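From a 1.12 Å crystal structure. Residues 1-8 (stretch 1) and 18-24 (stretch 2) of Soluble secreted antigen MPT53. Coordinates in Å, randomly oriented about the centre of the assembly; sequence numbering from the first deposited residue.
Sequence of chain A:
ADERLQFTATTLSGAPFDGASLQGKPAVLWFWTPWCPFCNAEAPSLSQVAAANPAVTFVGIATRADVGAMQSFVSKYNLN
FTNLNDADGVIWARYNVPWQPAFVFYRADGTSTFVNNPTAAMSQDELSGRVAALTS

Stretch 1 (1-8) ADERLQFT
Stretch 2 (18-24) DGASLQG

The two stretches run antiparallel, each with one short 3-10 segment (residues 3-5 and 19-22), and meet at CA-CA distances of 6.7 Å for Asp2-Gln23, 5.0 Å for Leu5-Gly19, 4.8 Å for Gln6-Ala20 and 4.5 Å for Thr8-Asp18. Asp2, at phi/psi 34/-103, leads into the first turn: Arg4 N bonds Ala1 O at 2.9 Å and Leu5 N bonds Asp2 O at 3.1 Å. Glu3 (-70/-17) and Arg4 (-66/-24; chi1 m, chi2 t) direct their CA-CB bonds away from stretch 2, as suits charged side chains.

Leu5 (-67/-8) points toward stretch 2. With chi1 m and chi2 t, Leu5 CD2 lies 3.9 Å from Leu22 CD1, and Leu5 CD1 3.8 Å from Gln23 CG; Leu22 has the same m, t rotamer, and the two buried leucines shield each other from water. Gln6 (-81/69, chi1 m) starts away, though its end comes nearer to stretch 2; its polar amide suits an exposed site.

Phe7 (-130/162) is extended. Phe7 O accepts a backbone hydrogen bond across the stretches, from Gly19 N at 2.8 Å with an N-H...O angle of 145°. Chi1 p and chi2 86° lay the ring beneath Gly19 CA, which sits 4.0 Å from the centroid of the Phe7 ring, 12° off the normal, in a CH-pi contact. Glycine suits this spot: an ideal CB of Gly19 would come within 2.9 Å of Phe7 CE2.

Thr8 (-121/157, chi1 p) and Asp18 (-114/113, chi1 t) form an antiparallel, non-hydrogen-bonded bridge pair with side chains on the same face; Thr8 CG2 approaches Asp18 OD1 at 4.1 Å. Asp18 also steadies its own turn: Asp18 OD1 accepts from Ala20 N at 2.9 Å, while Asp18 O receives Ser21 N at 3.0 Å and Ser21 OG (chi1 p) at 2.7 Å.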

# COMPACT_ATOMS: atom_id res chain seq x y z
N ALA A 1 13.40 -1.88 0.09
CA ALA A 1 14.28 -1.09 0.93
C ALA A 1 15.18 -0.50 -0.16
O ALA A 1 15.32 -1.20 -1.19
CB ALA A 1 14.80 -1.85 2.13
N ASP A 2 15.55 0.70 0.20
CA ASP A 2 16.43 1.55 -0.59
C ASP A 2 16.17 1.31 -2.07
O ASP A 2 15.15 1.82 -2.60
CB ASP A 2 17.86 1.29 -0.10
CG ASP A 2 18.34 2.48 0.71
OD1 ASP A 2 18.44 2.50 1.95
OD2 ASP A 2 18.62 3.49 0.02
N GLU A 3 16.98 0.59 -2.85
CA GLU A 3 16.83 0.58 -4.29
C GLU A 3 15.58 -0.12 -4.81
O GLU A 3 15.15 0.07 -5.96
CB GLU A 3 18.11 -0.07 -4.89
CG GLU A 3 18.31 0.41 -6.32
CD GLU A 3 19.76 0.47 -6.74
OE1 GLU A 3 20.61 -0.08 -6.02
OE2 GLU A 3 20.03 1.09 -7.80
N ARG A 4 14.88 -0.96 -4.04
CA ARG A 4 13.65 -1.41 -4.64
C ARG A 4 12.59 -0.34 -4.88
O ARG A 4 11.73 -0.53 -5.74
CB ARG A 4 12.98 -2.43 -3.72
CG ARG A 4 13.76 -3.70 -3.53
CD ARG A 4 13.05 -4.68 -2.60
NE ARG A 4 12.86 -4.11 -1.27
CZ ARG A 4 12.18 -4.61 -0.25
NH1 ARG A 4 11.62 -5.83 -0.45
NH2 ARG A 4 12.02 -4.04 0.93
N LEU A 5 12.67 0.73 -4.10
CA LEU A 5 11.73 1.83 -4.30
C LEU A 5 11.97 2.52 -5.65
O LEU A 5 11.18 3.37 -6.02
CB LEU A 5 11.89 2.86 -3.19
CG LEU A 5 11.37 2.41 -1.82
CD1 LEU A 5 11.84 3.37 -0.74
CD2 LEU A 5 9.83 2.32 -1.83
N GLN A 6 13.03 2.19 -6.41
CA GLN A 6 13.34 2.84 -7.67
C GLN A 6 12.49 2.23 -8.77
O GLN A 6 12.98 1.49 -9.61
CB GLN A 6 14.83 2.70 -7.95
CG GLN A 6 15.70 2.81 -6.71
CD GLN A 6 16.80 3.81 -6.99
OE1 GLN A 6 17.85 3.69 -6.39
NE2 GLN A 6 16.47 4.71 -7.92
N PHE A 7 11.19 2.51 -8.71
CA PHE A 7 10.28 2.07 -9.75
C PHE A 7 9.46 3.26 -10.21
O PHE A 7 9.32 4.21 -9.44
CB PHE A 7 9.35 0.95 -9.30
CG PHE A 7 8.46 1.29 -8.11
CD1 PHE A 7 7.24 1.92 -8.21
CD2 PHE A 7 8.86 0.92 -6.82
CE1 PHE A 7 6.47 2.21 -7.13
CE2 PHE A 7 8.06 1.23 -5.71
CZ PHE A 7 6.83 1.86 -5.85
N THR A 8 8.87 3.11 -11.38
CA THR A 8 7.84 4.09 -11.78
C THR A 8 6.56 3.32 -12.02
O THR A 8 6.52 2.11 -12.25
CB THR A 8 8.25 4.95 -12.99
OG1 THR A 8 8.48 4.12 -14.14
CG2 THR A 8 9.55 5.68 -12.66
N ASP A 18 6.57 8.19 -9.15
CA ASP A 18 7.95 7.71 -9.06
C ASP A 18 8.22 7.25 -7.65
O ASP A 18 8.20 8.07 -6.73
CB ASP A 18 8.89 8.84 -9.43
CG ASP A 18 10.36 8.49 -9.40
OD1 ASP A 18 10.67 7.31 -9.10
OD2 ASP A 18 11.17 9.40 -9.68
N GLY A 19 8.43 5.96 -7.48
CA GLY A 19 8.74 5.36 -6.21
C GLY A 19 9.95 5.94 -5.53
O GLY A 19 10.07 5.91 -4.29
N ALA A 20 10.86 6.50 -6.32
CA ALA A 20 12.07 7.05 -5.72
C ALA A 20 11.68 8.21 -4.80
O ALA A 20 12.46 8.51 -3.90
CB ALA A 20 13.04 7.48 -6.80
N SER A 21 10.52 8.82 -5.05
CA SER A 21 10.09 9.92 -4.16
C SER A 21 9.85 9.46 -2.74
O SER A 21 9.79 10.33 -1.88
CB SER A 21 8.82 10.57 -4.74
OG SER A 21 7.69 9.70 -4.63
N LEU A 22 9.74 8.15 -2.51
CA LEU A 22 9.51 7.64 -1.18
C LEU A 22 10.80 7.51 -0.42
O LEU A 22 10.78 7.33 0.81
CB LEU A 22 8.81 6.26 -1.26
CG LEU A 22 7.39 6.33 -1.87
CD1 LEU A 22 6.91 4.92 -2.12
CD2 LEU A 22 6.42 7.10 -1.00
N GLN A 23 11.94 7.55 -1.10
CA GLN A 23 13.19 7.36 -0.35
C GLN A 23 13.39 8.47 0.66
O GLN A 23 13.16 9.69 0.45
CB GLN A 23 14.33 7.22 -1.38
CG GLN A 23 14.19 5.95 -2.21
CD GLN A 23 15.23 5.77 -3.28
OE1 GLN A 23 15.68 4.63 -3.55
NE2 GLN A 23 15.64 6.87 -3.92
N GLY A 24 13.86 8.10 1.86
CA GLY A 24 14.27 9.01 2.91
C GLY A 24 13.13 9.55 3.73
O GLY A 24 13.35 10.53 4.45